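Local coordinates for uncharacterized protein (Bacteroides eggerthii, PDB 4FTD), which is of unknown function but pairs an immunoglobulin-like domain with a six-bladed beta-propeller, a build perhaps connected with carbohydrate metabolism, at residues A[21-26]-A[59-64]; A[31-36]-A[45-50]; A[199-204]-A[217-222]; A[226-231]-A[278-283]. All coordinates share one frame; numbering follows the deposited sequence.

Along the chain from its N terminus, interaction 1 (21-26 with 59-64) closes the first loop, and interaction 2 (31-36 with 45-50) closes a shorter one within it. The two touch, with Ile-22 O bonded to Val-33 N, because strands 17-22 and 31-38 are neighbours in the mixed sheet of what is probably the immunoglobulin-like domain. Some 55 Å from interaction 2, centre to centre, interaction 3 (199-204 with 217-222) closes a hairpin in a four-stranded propeller blade. Interaction 4 (226-231 with 278-283) follows in series, starting on that blade's outermost strand and joining it to the next blade. Tyr-203 OH, bonded to His-279 O, also spans the two blades.

Interaction 1 of 4, residues A[21-26]-A[59-64]; sequences KILNAG and SIEAEL
Lys-21 and Glu-61 form an antiparallel hydrogen-bonded pair, and Ile-22 and Ile-60 the non-hydrogen-bonded pair beside it, so strands 17-22 and 58-64 run as neighbours in the mixed sheet of the presumed immunoglobulin-like domain. Lys-21 N lies 2.9 Å from Glu-61 O, and the return bond, Glu-61 N to Lys-21 O, is equally long. At Leu-23 the chain turns a corner, yet its amide still reaches back: Leu-23 N to Ser-59 O is 2.8 Å and almost straight at 175°. Beyond the corner a side chain continues the bonding. Asn-24 has its CG between the backbone N and the carbonyl carbon (chi1 66°). Its OD1 accepts Ser-59 N at 2.9 Å from above the amide carbonyl plane, while ND2 donates to Ala-57 O, so two bonds, to Ser-59 and to Ala-57 just ahead of strand 58-64, fix the amide's rotation.

The faces of the sheet differ. Ile-22 CG1 meets Ile-60 CG2 at 4.1 Å on the buried face, where Phe-46 also packs on Ile-22 and Leu-90 on Ile-60. On the other face, Lys-21 and Glu-61 lie side by side, both extended beyond CG and pointing the same way. Leu-23 crosses Glu-61 at about a right angle, its CD2 4.1 Å from Glu-61 CB. At the exposed end a long salt bridge closes the pair, with Lys-21 NZ 3.5 Å from Glu-61 OE2.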
loop_
_atom_site.group_PDB
_atom_site.type_symbol
_atom_site.label_atom_id
_atom_site.label_comp_id
_atom_site.label_asym_id
_atom_site.label_seq_id
_atom_site.Cartn_x
_atom_site.Cartn_y
_atom_site.Cartn_z
ATOM N N LYS A 21 8.255 -5.798 -42.599
ATOM C CA LYS A 21 8.933 -4.978 -41.613
ATOM C C LYS A 21 8.772 -3.520 -41.930
ATOM O O LYS A 21 8.675 -3.133 -43.120
ATOM C CB LYS A 21 10.418 -5.316 -41.444
ATOM C CG LYS A 21 11.111 -6.086 -42.536
ATOM C CD LYS A 21 12.611 -6.177 -42.252
ATOM C CE LYS A 21 13.294 -7.297 -43.024
ATOM N NZ LYS A 21 14.793 -7.231 -42.974
ATOM N N ILE A 22 8.721 -2.732 -40.862
ATOM C CA ILE A 22 8.829 -1.270 -40.934
ATOM C C ILE A 22 10.327 -0.978 -40.774
ATOM O O ILE A 22 10.970 -1.480 -39.862
ATOM C CB ILE A 22 8.005 -0.579 -39.841
ATOM C CG1 ILE A 22 6.502 -0.716 -40.122
ATOM C CG2 ILE A 22 8.384 0.908 -39.692
ATOM C CD1 ILE A 22 5.670 -0.474 -38.885
ATOM N N LEU A 23 10.899 -0.213 -41.689
ATOM C CA LEU A 23 12.348 0.025 -41.678
ATOM C C LEU A 23 12.758 1.298 -40.922
ATOM O O LEU A 23 13.916 1.450 -40.539
ATOM C CB LEU A 23 12.852 0.089 -43.124
ATOM C CG LEU A 23 12.580 -1.095 -44.042
ATOM C CD1 LEU A 23 12.983 -0.645 -45.466
ATOM C CD2 LEU A 23 13.371 -2.338 -43.605
ATOM N N ASN A 24 11.808 2.186 -40.635
ATOM C CA ASN A 24 12.164 3.519 -40.114
ATOM C C ASN A 24 11.363 3.991 -38.886
ATOM O O ASN A 24 10.921 5.133 -38.832
ATOM C CB ASN A 24 12.135 4.542 -41.265
ATOM C CG ASN A 24 10.747 4.765 -41.842
ATOM O OD1 ASN A 24 9.858 3.932 -41.686
ATOM N ND2 ASN A 24 10.578 5.866 -42.573
ATOM N N ALA A 25 11.238 3.108 -37.895
ATOM C CA ALA A 25 10.597 3.431 -36.604
ATOM C C ALA A 25 11.611 4.162 -35.735
ATOM O O ALA A 25 12.778 4.294 -36.111
ATOM C CB ALA A 25 10.088 2.159 -35.903
ATOM N N GLY A 26 11.153 4.688 -34.608
ATOM C CA GLY A 26 11.981 5.383 -33.642
ATOM C C GLY A 26 12.180 6.840 -33.928
ATOM O O GLY A 26 11.953 7.289 -35.048
ATOM N N SER A 59 8.300 3.519 -44.039
ATOM C CA SER A 59 8.855 2.759 -45.166
ATOM C C SER A 59 8.805 1.276 -44.744
ATOM O O SER A 59 9.188 0.934 -43.613
ATOM C CB SER A 59 10.295 3.195 -45.506
ATOM O OG SER A 59 10.300 4.449 -46.203
ATOM N N ILE A 60 8.326 0.424 -45.642
ATOM C CA ILE A 60 8.137 -0.988 -45.362
ATOM C C ILE A 60 8.867 -1.831 -46.389
ATOM O O ILE A 60 9.136 -1.389 -47.486
ATOM C CB ILE A 60 6.630 -1.385 -45.320
ATOM C CG1 ILE A 60 5.955 -1.138 -46.669
ATOM C CG2 ILE A 60 5.881 -0.613 -44.206
ATOM C CD1 ILE A 60 4.625 -1.851 -46.817
ATOM N N GLU A 61 9.167 -3.057 -46.005
ATOM C CA GLU A 61 9.772 -4.041 -46.879
ATOM C C GLU A 61 9.043 -5.330 -46.631
ATOM O O GLU A 61 8.816 -5.692 -45.475
ATOM C CB GLU A 61 11.247 -4.199 -46.523
ATOM C CG GLU A 61 12.051 -5.128 -47.385
ATOM C CD GLU A 61 13.508 -5.116 -46.926
ATOM O OE1 GLU A 61 14.257 -4.163 -47.273
ATOM O OE2 GLU A 61 13.886 -6.051 -46.187
ATOM N N ALA A 62 8.715 -6.033 -47.705
ATOM C CA ALA A 62 7.872 -7.224 -47.613
ATOM C C ALA A 62 8.387 -8.349 -48.461
ATOM O O ALA A 62 9.036 -8.102 -49.466
ATOM C CB ALA A 62 6.487 -6.865 -48.078
ATOM N N GLU A 63 8.125 -9.578 -48.040
ATOM C CA GLU A 63 8.298 -10.743 -48.896
ATOM C C GLU A 63 6.877 -11.180 -49.295
ATOM O O GLU A 63 6.013 -11.310 -48.440
ATOM C CB GLU A 63 8.989 -11.902 -48.185
ATOM C CG GLU A 63 10.435 -11.710 -47.777
ATOM C CD GLU A 63 10.990 -12.931 -47.043
ATOM O OE1 GLU A 63 10.329 -14.000 -47.020
ATOM O OE2 GLU A 63 12.099 -12.828 -46.484
ATOM N N LEU A 64 6.668 -11.387 -50.588
ATOM C CA LEU A 64 5.378 -11.708 -51.192
ATOM C C LEU A 64 5.478 -13.036 -51.948
ATOM O O LEU A 64 6.543 -13.643 -52.011
ATOM C CB LEU A 64 5.010 -10.595 -52.184
ATOM C CG LEU A 64 4.878 -9.178 -51.613
ATOM C CD1 LEU A 64 4.914 -8.097 -52.685
ATOM C CD2 LEU A 64 3.584 -9.112 -50.836
#

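Interaction 2 of 4, residues A[31-36]-A[45-50]; sequences KVVEGT and NFPRLD
Thr-36 and Asn-45 pair across an antiparallel hairpin of the probable immunoglobulin-like domain, strand 31-38 returning through 43-45 into a loop that lies beside strand 98-106. Thr-36 N reaches Asn-45 O at 2.7 Å, and Asn-45 N bonds back to Thr-36 O. Past this pair, side chains do the joining. The Phe-46 ring lies against the backbone of Gly-35, its CE2 3.4 Å from Gly-35 CA, an approach that the lack of a side chain on Gly-35 permits. Val-33 has CG1 anti to the backbone N (chi1 -178°), and its two methyls divide the work: CG1 lies 3.6 Å from Pro-47 CD, the two side chains sliding past each other in opposite directions, while CG2 meets Leu-49 CD2 at 3.9 Å. At the far end the extended Lys-31 crosses Asp-50 at about a right angle, and NZ reaches the syn lone pair of OD2 at 2.8 Å. Arg-108 takes OD1, so the carboxylate is held by two cations. An alanine in place of Asp-50 would probably leave Lys-31 and Arg-108 without their shared negative partner. At the hairpin end one water donates to Thr-36 O and accepts from Asn-45 ND2 at 3.0 Å.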
loop_
_atom_site.group_PDB
_atom_site.type_symbol
_atom_site.label_atom_id
_atom_site.label_comp_id
_atom_site.label_asym_id
_atom_site.label_seq_id
_atom_site.Cartn_x
_atom_site.Cartn_y
_atom_site.Cartn_z
ATOM N N LYS A 31 14.879 2.313 -36.802
ATOM C CA LYS A 31 14.618 1.022 -36.167
ATOM C C LYS A 31 13.792 0.132 -37.094
ATOM O O LYS A 31 12.721 0.530 -37.556
ATOM C CB LYS A 31 13.879 1.198 -34.840
ATOM C CG LYS A 31 14.664 1.986 -33.813
ATOM C CD LYS A 31 13.935 2.043 -32.471
ATOM C CE LYS A 31 14.794 2.695 -31.392
ATOM N NZ LYS A 31 14.032 2.725 -30.115
ATOM N N VAL A 32 14.298 -1.072 -37.355
ATOM C CA VAL A 32 13.636 -2.059 -38.200
ATOM C C VAL A 32 12.773 -2.862 -37.237
ATOM O O VAL A 32 13.298 -3.381 -36.264
ATOM C CB VAL A 32 14.640 -3.001 -38.879
ATOM C CG1 VAL A 32 13.883 -4.021 -39.706
ATOM C CG2 VAL A 32 15.692 -2.190 -39.685
ATOM N N VAL A 33 11.468 -2.965 -37.508
ATOM C CA VAL A 33 10.490 -3.637 -36.642
ATOM C C VAL A 33 9.697 -4.663 -37.468
ATOM O O VAL A 33 9.085 -4.336 -38.474
ATOM C CB VAL A 33 9.511 -2.647 -36.002
ATOM C CG1 VAL A 33 8.549 -3.390 -35.087
ATOM C CG2 VAL A 33 10.278 -1.602 -35.198
ATOM N N GLU A 34 9.759 -5.911 -37.040
ATOM C CA GLU A 34 9.148 -7.024 -37.732
ATOM C C GLU A 34 7.638 -7.077 -37.422
ATOM O O GLU A 34 7.212 -6.857 -36.279
ATOM C CB GLU A 34 9.842 -8.322 -37.270
ATOM C CG GLU A 34 9.638 -9.528 -38.176
ATOM C CD GLU A 34 10.493 -9.496 -39.436
ATOM O OE1 GLU A 34 11.683 -9.144 -39.324
ATOM O OE2 GLU A 34 9.987 -9.851 -40.535
ATOM N N GLY A 35 6.833 -7.356 -38.443
ATOM C CA GLY A 35 5.391 -7.507 -38.289
ATOM C C GLY A 35 4.974 -8.954 -38.097
ATOM O O GLY A 35 5.712 -9.871 -38.487
ATOM N N THR A 36 3.796 -9.145 -37.495
ATOM C CA THR A 36 3.174 -10.456 -37.354
ATOM C C THR A 36 1.942 -10.495 -38.271
ATOM O O THR A 36 1.041 -9.680 -38.126
ATOM C CB THR A 36 2.762 -10.718 -35.890
ATOM O OG1 THR A 36 3.914 -10.585 -35.061
ATOM C CG2 THR A 36 2.161 -12.146 -35.720
ATOM N N ASN A 45 0.182 -6.952 -37.485
ATOM C CA ASN A 45 0.531 -6.199 -36.273
ATOM C C ASN A 45 2.039 -6.054 -36.103
ATOM O O ASN A 45 2.820 -6.785 -36.692
ATOM C CB ASN A 45 -0.094 -6.830 -35.009
ATOM C CG ASN A 45 -1.572 -6.590 -34.949
ATOM O OD1 ASN A 45 -1.995 -5.543 -34.488
ATOM N ND2 ASN A 45 -2.353 -7.485 -35.546
ATOM N N PHE A 46 2.409 -5.076 -35.291
ATOM C CA PHE A 46 3.791 -4.798 -34.929
ATOM C C PHE A 46 3.868 -4.522 -33.448
ATOM O O PHE A 46 2.886 -4.089 -32.860
ATOM C CB PHE A 46 4.278 -3.525 -35.645
ATOM C CG PHE A 46 4.294 -3.642 -37.134
ATOM C CD1 PHE A 46 3.165 -3.310 -37.875
ATOM C CD2 PHE A 46 5.427 -4.099 -37.790
ATOM C CE1 PHE A 46 3.167 -3.427 -39.269
ATOM C CE2 PHE A 46 5.433 -4.244 -39.173
ATOM C CZ PHE A 46 4.307 -3.899 -39.910
ATOM N N PRO A 47 5.047 -4.713 -32.850
ATOM C CA PRO A 47 5.211 -4.183 -31.482
ATOM C C PRO A 47 4.956 -2.665 -31.473
ATOM O O PRO A 47 5.048 -1.987 -32.510
ATOM C CB PRO A 47 6.658 -4.502 -31.124
ATOM C CG PRO A 47 7.267 -5.191 -32.292
ATOM C CD PRO A 47 6.221 -5.444 -33.339
ATOM N N ARG A 48 4.581 -2.145 -30.322
ATOM C CA ARG A 48 4.266 -0.731 -30.202
ATOM C C ARG A 48 5.529 0.078 -30.508
ATOM O O ARG A 48 6.619 -0.306 -30.120
ATOM C CB ARG A 48 3.731 -0.404 -28.806
ATOM C CG ARG A 48 2.411 -1.095 -28.492
ATOM C CD ARG A 48 1.992 -0.937 -27.042
ATOM N NE ARG A 48 0.600 -1.375 -26.890
ATOM C CZ ARG A 48 -0.478 -0.636 -27.199
ATOM N NH1 ARG A 48 -0.387 0.626 -27.655
ATOM N NH2 ARG A 48 -1.685 -1.155 -27.038
ATOM N N LEU A 49 5.375 1.179 -31.222
ATOM C CA LEU A 49 6.503 1.996 -31.642
ATOM C C LEU A 49 6.676 3.219 -30.747
ATOM O O LEU A 49 5.707 3.727 -30.131
ATOM C CB LEU A 49 6.300 2.445 -33.100
ATOM C CG LEU A 49 6.028 1.346 -34.127
ATOM C CD1 LEU A 49 5.979 1.959 -35.532
ATOM C CD2 LEU A 49 7.109 0.278 -34.037
ATOM N N ASP A 50 7.907 3.728 -30.712
ATOM C CA ASP A 50 8.210 4.923 -29.937
ATOM C C ASP A 50 7.320 6.041 -30.401
ATOM O O ASP A 50 7.138 6.223 -31.593
ATOM C CB ASP A 50 9.659 5.366 -30.109
ATOM C CG ASP A 50 10.631 4.321 -29.707
ATOM O OD1 ASP A 50 10.294 3.580 -28.770
ATOM O OD2 ASP A 50 11.714 4.232 -30.338
HETATM O O HOH W 1 -1.695 -9.868 -37.239
#

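Interaction 3 of 4, residues A[199-204]-A[217-222]; sequences NGHVYL and IYYWET
Strands 201-204 and 217-220 run antiparallel at 164° with axes 4.7 Å apart, and the pairs Val-202 with Trp-220 and Leu-204 with Tyr-218 each make two backbone hydrogen bonds. They are the middle strands of a four-stranded antiparallel blade of the propeller. Between these pairs Tyr-203 stands opposite Tyr-219, and there an aromatic cluster forms with His-201. Tyr-219 turns an edge to the face of Tyr-203, with ring planes 70° apart and Tyr-219 CD1 3.7 Å from Tyr-203 CZ. Tyr-203 OH finds its partner in His-279 O of the next blade. CG of Tyr-219 is anti to the backbone N (chi1 174°), and the ring reaches on toward His-201, where its OH sits 3.1 Å above the imidazole plane, over the centre. Asn-199 O lies over the opposite face, so the imidazole is held between two oxygens. Its ND1 donates to Glu-221 O at 2.9 Å, the acceptor nearly in the ring plane and ND1 on a lone pair of the carbonyl. Tyr-219 OH in turn donates to Glu-221 OE1 at 2.9 Å, reaching it from above the carboxylate plane.

The other side of the sheet is chiefly hydrocarbon. Val-202 CB rests 3.9 Å from Trp-220 CB, and Leu-204 CG 3.7 Å from CZ3 at the far end of the indole, whose NE1 bonds to Asp-181 O. The chemistry therefore implies a hairpin with two unlike faces: greasy packing round Trp-220 on one, and on the other an aromatic cluster in which His-201 ND1 and Tyr-219 OH are both tied to Glu-221, the in-plane ND1 bond fixing the turn of the imidazole.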
loop_
_atom_site.group_PDB
_atom_site.type_symbol
_atom_site.label_atom_id
_atom_site.label_comp_id
_atom_site.label_asym_id
_atom_site.label_seq_id
_atom_site.Cartn_x
_atom_site.Cartn_y
_atom_site.Cartn_z
ATOM N N ASN A 199 12.040 3.840 11.824
ATOM C CA ASN A 199 13.438 4.275 11.683
ATOM C C ASN A 199 14.409 3.257 12.211
ATOM O O ASN A 199 15.465 3.591 12.694
ATOM C CB ASN A 199 13.667 5.664 12.367
ATOM C CG ASN A 199 12.787 6.772 11.788
ATOM O OD1 ASN A 199 12.591 6.841 10.578
ATOM N ND2 ASN A 199 12.266 7.652 12.651
ATOM N N GLY A 200 14.058 1.983 12.147
ATOM C CA GLY A 200 14.905 0.953 12.734
ATOM C C GLY A 200 14.822 0.809 14.264
ATOM O O GLY A 200 15.577 0.037 14.831
ATOM N N HIS A 201 13.946 1.576 14.917
ATOM C CA HIS A 201 13.761 1.516 16.360
ATOM C C HIS A 201 12.446 0.837 16.692
ATOM O O HIS A 201 11.521 0.852 15.895
ATOM C CB HIS A 201 13.693 2.939 16.929
ATOM C CG HIS A 201 14.778 3.829 16.427
ATOM N ND1 HIS A 201 16.115 3.492 16.514
ATOM C CD2 HIS A 201 14.730 5.019 15.798
ATOM C CE1 HIS A 201 16.840 4.446 15.959
ATOM N NE2 HIS A 201 16.026 5.395 15.537
ATOM N N VAL A 202 12.353 0.302 17.903
ATOM C CA VAL A 202 11.114 -0.244 18.409
ATOM C C VAL A 202 10.526 0.701 19.464
ATOM O O VAL A 202 11.242 1.240 20.329
ATOM C CB VAL A 202 11.311 -1.632 19.012
ATOM C CG1 VAL A 202 9.976 -2.160 19.538
ATOM C CG2 VAL A 202 11.933 -2.544 17.963
ATOM N N TYR A 203 9.222 0.919 19.344
ATOM C CA TYR A 203 8.445 1.614 20.338
ATOM C C TYR A 203 7.362 0.689 20.846
ATOM O O TYR A 203 6.701 0.058 20.036
ATOM C CB TYR A 203 7.729 2.791 19.712
ATOM C CG TYR A 203 8.640 3.912 19.252
ATOM C CD1 TYR A 203 9.308 3.835 18.011
ATOM C CD2 TYR A 203 8.859 5.004 20.044
ATOM C CE1 TYR A 203 10.177 4.863 17.606
ATOM C CE2 TYR A 203 9.680 6.027 19.628
ATOM C CZ TYR A 203 10.327 5.951 18.407
ATOM O OH TYR A 203 11.211 6.930 18.019
ATOM N N LEU A 204 7.152 0.647 22.159
ATOM C CA LEU A 204 5.996 -0.016 22.737
ATOM C C LEU A 204 5.309 0.923 23.721
ATOM O O LEU A 204 5.947 1.727 24.355
ATOM C CB LEU A 204 6.382 -1.304 23.464
ATOM C CG LEU A 204 7.023 -2.507 22.748
ATOM C CD1 LEU A 204 7.168 -3.647 23.722
ATOM C CD2 LEU A 204 6.219 -2.941 21.545
ATOM N N ILE A 217 5.699 4.636 27.624
ATOM C CA ILE A 217 6.216 4.438 26.275
ATOM C C ILE A 217 7.696 4.085 26.426
ATOM O O ILE A 217 8.453 4.757 27.156
ATOM C CB ILE A 217 6.070 5.664 25.375
ATOM C CG1 ILE A 217 4.600 6.169 25.395
ATOM C CG2 ILE A 217 6.534 5.391 23.961
ATOM C CD1 ILE A 217 4.371 7.464 24.641
ATOM N N TYR A 218 8.048 3.010 25.752
ATOM C CA TYR A 218 9.365 2.457 25.751
ATOM C C TYR A 218 9.983 2.486 24.345
ATOM O O TYR A 218 9.266 2.373 23.334
ATOM C CB TYR A 218 9.280 1.013 26.193
ATOM C CG TYR A 218 8.695 0.814 27.586
ATOM C CD1 TYR A 218 7.327 0.672 27.766
ATOM C CD2 TYR A 218 9.530 0.764 28.718
ATOM C CE1 TYR A 218 6.779 0.425 29.029
ATOM C CE2 TYR A 218 9.000 0.539 29.989
ATOM C CZ TYR A 218 7.623 0.381 30.140
ATOM O OH TYR A 218 7.101 0.109 31.358
ATOM N N TYR A 219 11.328 2.532 24.325
ATOM C CA TYR A 219 12.113 2.673 23.121
ATOM C C TYR A 219 13.321 1.743 23.126
ATOM O O TYR A 219 14.034 1.648 24.145
ATOM C CB TYR A 219 12.605 4.137 23.054
ATOM C CG TYR A 219 13.577 4.492 21.921
ATOM C CD1 TYR A 219 13.113 4.901 20.676
ATOM C CD2 TYR A 219 14.945 4.536 22.140
ATOM C CE1 TYR A 219 13.989 5.269 19.669
ATOM C CE2 TYR A 219 15.820 4.889 21.127
ATOM C CZ TYR A 219 15.329 5.254 19.892
ATOM O OH TYR A 219 16.172 5.620 18.868
ATOM N N TRP A 220 13.561 1.093 21.985
ATOM C CA TRP A 220 14.745 0.294 21.746
ATOM C C TRP A 220 15.454 0.873 20.542
ATOM O O TRP A 220 14.875 0.932 19.437
ATOM C CB TRP A 220 14.364 -1.162 21.413
ATOM C CG TRP A 220 13.958 -1.949 22.597
ATOM C CD1 TRP A 220 14.714 -2.876 23.270
ATOM C CD2 TRP A 220 12.685 -1.931 23.228
ATOM N NE1 TRP A 220 14.005 -3.391 24.321
ATOM C CE2 TRP A 220 12.741 -2.844 24.305
ATOM C CE3 TRP A 220 11.500 -1.204 23.013
ATOM C CZ2 TRP A 220 11.657 -3.063 25.146
ATOM C CZ3 TRP A 220 10.423 -1.440 23.851
ATOM C CH2 TRP A 220 10.509 -2.352 24.898
ATOM N N GLU A 221 16.685 1.305 20.742
ATOM C CA GLU A 221 17.492 1.883 19.661
ATOM C C GLU A 221 17.714 0.864 18.553
ATOM O O GLU A 221 17.549 1.153 17.369
ATOM C CB GLU A 221 18.849 2.338 20.238
ATOM C CG GLU A 221 19.829 2.967 19.253
ATOM C CD GLU A 221 19.473 4.382 18.827
ATOM O OE1 GLU A 221 18.882 5.163 19.625
ATOM O OE2 GLU A 221 19.820 4.732 17.676
ATOM N N THR A 222 18.104 -0.333 18.970
ATOM C CA THR A 222 18.310 -1.468 18.100
ATOM C C THR A 222 17.645 -2.691 18.762
ATOM O O THR A 222 17.370 -2.670 19.959
ATOM C CB THR A 222 19.826 -1.824 17.960
ATOM O OG1 THR A 222 20.268 -2.497 19.146
ATOM C CG2 THR A 222 20.718 -0.594 17.714
#

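Interaction 4 of 4, residues A[226-231]-A[278-283]; sequences NPEVIA and GHKTVD
Ile-230, Lys-280 and Val-282 carry this contact between two propeller blades, linking the outermost strand 228-233 of one to the start of outermost strand 281-291 of the next. No direct hydrogen bond joins the segments. Ile-230 and Ala-231 form a classic beta bulge opposite Ile-217, and both point their side chains toward segment 278-283, where Val-282 receives them. CD1 of Ile-230 lies 4.1 Å from Val-282 CG2, while Ala-231 CB meets the other methyl, CG1, at 4.0 Å. The branch point of Ile-230 presses on the backbone of Lys-280, with CB 3.3 Å from Lys-280 O. A water that accepts from Val-282 N also lies between Ile-230 O and Lys-280 O, bridging the polar backbone where the strands stay apart.

The bend at chi3 (74°) brings CE of Lys-280 to the Glu-228 carboxylate, and NZ beyond it forms a salt bridge with Glu-228 OE1 at 3.0 Å. A second water donates to Glu-228 OE2 at 2.8 Å and accepts from Lys-280 NZ. An alanine at Glu-228 would probably leave the ammonium of Lys-280 without its charged mate and its end freer to turn. The chemistry implies a blade seam held by a small apolar patch, one ion pair and bridging water instead of sheet pairing.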
loop_
_atom_site.group_PDB
_atom_site.type_symbol
_atom_site.label_atom_id
_atom_site.label_comp_id
_atom_site.label_asym_id
_atom_site.label_seq_id
_atom_site.Cartn_x
_atom_site.Cartn_y
_atom_site.Cartn_z
ATOM N N ASN A 226 19.130 -2.276 25.459
ATOM C CA ASN A 226 18.333 -2.185 26.676
ATOM C C ASN A 226 17.133 -1.314 26.357
ATOM O O ASN A 226 17.252 -0.378 25.548
ATOM C CB ASN A 226 19.078 -1.510 27.821
ATOM C CG ASN A 226 20.392 -2.198 28.159
ATOM O OD1 ASN A 226 20.523 -3.400 28.076
ATOM N ND2 ASN A 226 21.364 -1.416 28.547
ATOM N N PRO A 227 15.988 -1.583 26.991
ATOM C CA PRO A 227 14.834 -0.741 26.815
ATOM C C PRO A 227 15.079 0.643 27.486
ATOM O O PRO A 227 15.746 0.684 28.497
ATOM C CB PRO A 227 13.746 -1.504 27.587
ATOM C CG PRO A 227 14.492 -2.233 28.666
ATOM C CD PRO A 227 15.742 -2.659 27.974
ATOM N N GLU A 228 14.515 1.720 26.949
ATOM C CA GLU A 228 14.522 3.026 27.599
ATOM C C GLU A 228 13.085 3.465 27.818
ATOM O O GLU A 228 12.285 3.408 26.896
ATOM C CB GLU A 228 15.234 4.053 26.722
ATOM C CG GLU A 228 16.682 3.703 26.442
ATOM C CD GLU A 228 17.349 4.652 25.448
ATOM O OE1 GLU A 228 17.389 5.864 25.773
ATOM O OE2 GLU A 228 17.836 4.189 24.363
ATOM N N VAL A 229 12.751 3.879 29.036
ATOM C CA VAL A 229 11.448 4.477 29.284
ATOM C C VAL A 229 11.577 5.916 28.768
ATOM O O VAL A 229 12.421 6.655 29.251
ATOM C CB VAL A 229 11.073 4.498 30.765
ATOM C CG1 VAL A 229 9.609 4.873 30.878
ATOM C CG2 VAL A 229 11.424 3.157 31.434
ATOM N N ILE A 230 10.763 6.277 27.785
ATOM C CA ILE A 230 10.733 7.647 27.237
ATOM C C ILE A 230 9.500 8.443 27.662
ATOM O O ILE A 230 9.474 9.642 27.484
ATOM C CB ILE A 230 10.969 7.691 25.687
ATOM C CG1 ILE A 230 9.864 7.005 24.886
ATOM C CG2 ILE A 230 12.332 7.091 25.381
ATOM C CD1 ILE A 230 9.921 7.265 23.379
ATOM N N ALA A 231 8.496 7.789 28.243
ATOM C CA ALA A 231 7.339 8.492 28.820
ATOM C C ALA A 231 6.733 7.668 29.899
ATOM O O ALA A 231 6.728 6.417 29.834
ATOM C CB ALA A 231 6.282 8.783 27.769
ATOM N N GLY A 278 13.315 14.203 18.216
ATOM C CA GLY A 278 14.616 13.560 18.291
ATOM C C GLY A 278 14.505 12.086 18.623
ATOM O O GLY A 278 15.347 11.569 19.312
ATOM N N HIS A 279 13.448 11.415 18.164
ATOM C CA HIS A 279 13.216 9.990 18.348
ATOM C C HIS A 279 12.812 9.551 19.762
ATOM O O HIS A 279 12.120 8.573 19.868
ATOM C CB HIS A 279 14.404 9.104 17.932
ATOM C CG HIS A 279 14.925 9.364 16.560
ATOM N ND1 HIS A 279 15.904 10.305 16.321
ATOM C CD2 HIS A 279 14.651 8.795 15.371
ATOM C CE1 HIS A 279 16.196 10.303 15.036
ATOM N NE2 HIS A 279 15.445 9.407 14.431
ATOM N N LYS A 280 13.307 10.212 20.807
ATOM C CA LYS A 280 13.152 9.734 22.180
ATOM C C LYS A 280 12.577 10.716 23.144
ATOM O O LYS A 280 12.401 10.349 24.296
ATOM C CB LYS A 280 14.544 9.432 22.748
ATOM C CG LYS A 280 15.330 8.399 22.013
ATOM C CD LYS A 280 16.787 8.490 22.385
ATOM C CE LYS A 280 17.060 7.945 23.749
ATOM N NZ LYS A 280 18.535 8.022 24.001
ATOM N N THR A 281 12.371 11.979 22.754
ATOM C CA THR A 281 11.962 12.998 23.718
ATOM C C THR A 281 10.469 13.261 23.577
ATOM O O THR A 281 10.051 13.806 22.566
ATOM C CB THR A 281 12.727 14.321 23.487
ATOM O OG1 THR A 281 14.124 14.049 23.562
ATOM C CG2 THR A 281 12.397 15.368 24.533
ATOM N N VAL A 282 9.687 12.882 24.591
ATOM C CA VAL A 282 8.233 13.061 24.613
ATOM C C VAL A 282 7.950 14.382 25.378
ATOM O O VAL A 282 8.263 14.497 26.551
ATOM C CB VAL A 282 7.543 11.844 25.241
ATOM C CG1 VAL A 282 6.048 12.049 25.435
ATOM C CG2 VAL A 282 7.788 10.605 24.373
ATOM N N ASP A 283 7.362 15.366 24.703
ATOM C CA ASP A 283 7.012 16.666 25.316
ATOM C C ASP A 283 5.701 16.619 26.141
ATOM O O ASP A 283 4.607 16.905 25.619
ATOM C CB ASP A 283 6.935 17.743 24.215
ATOM C CG ASP A 283 6.708 19.146 24.764
ATOM O OD1 ASP A 283 6.514 19.298 26.004
ATOM O OD2 ASP A 283 6.711 20.094 23.945
HETATM O O HOH W 2 19.380 5.400 22.389
HETATM O O HOH W 3 11.034 11.622 26.914
HETATM O O HOH W 4 8.245 12.230 28.873
#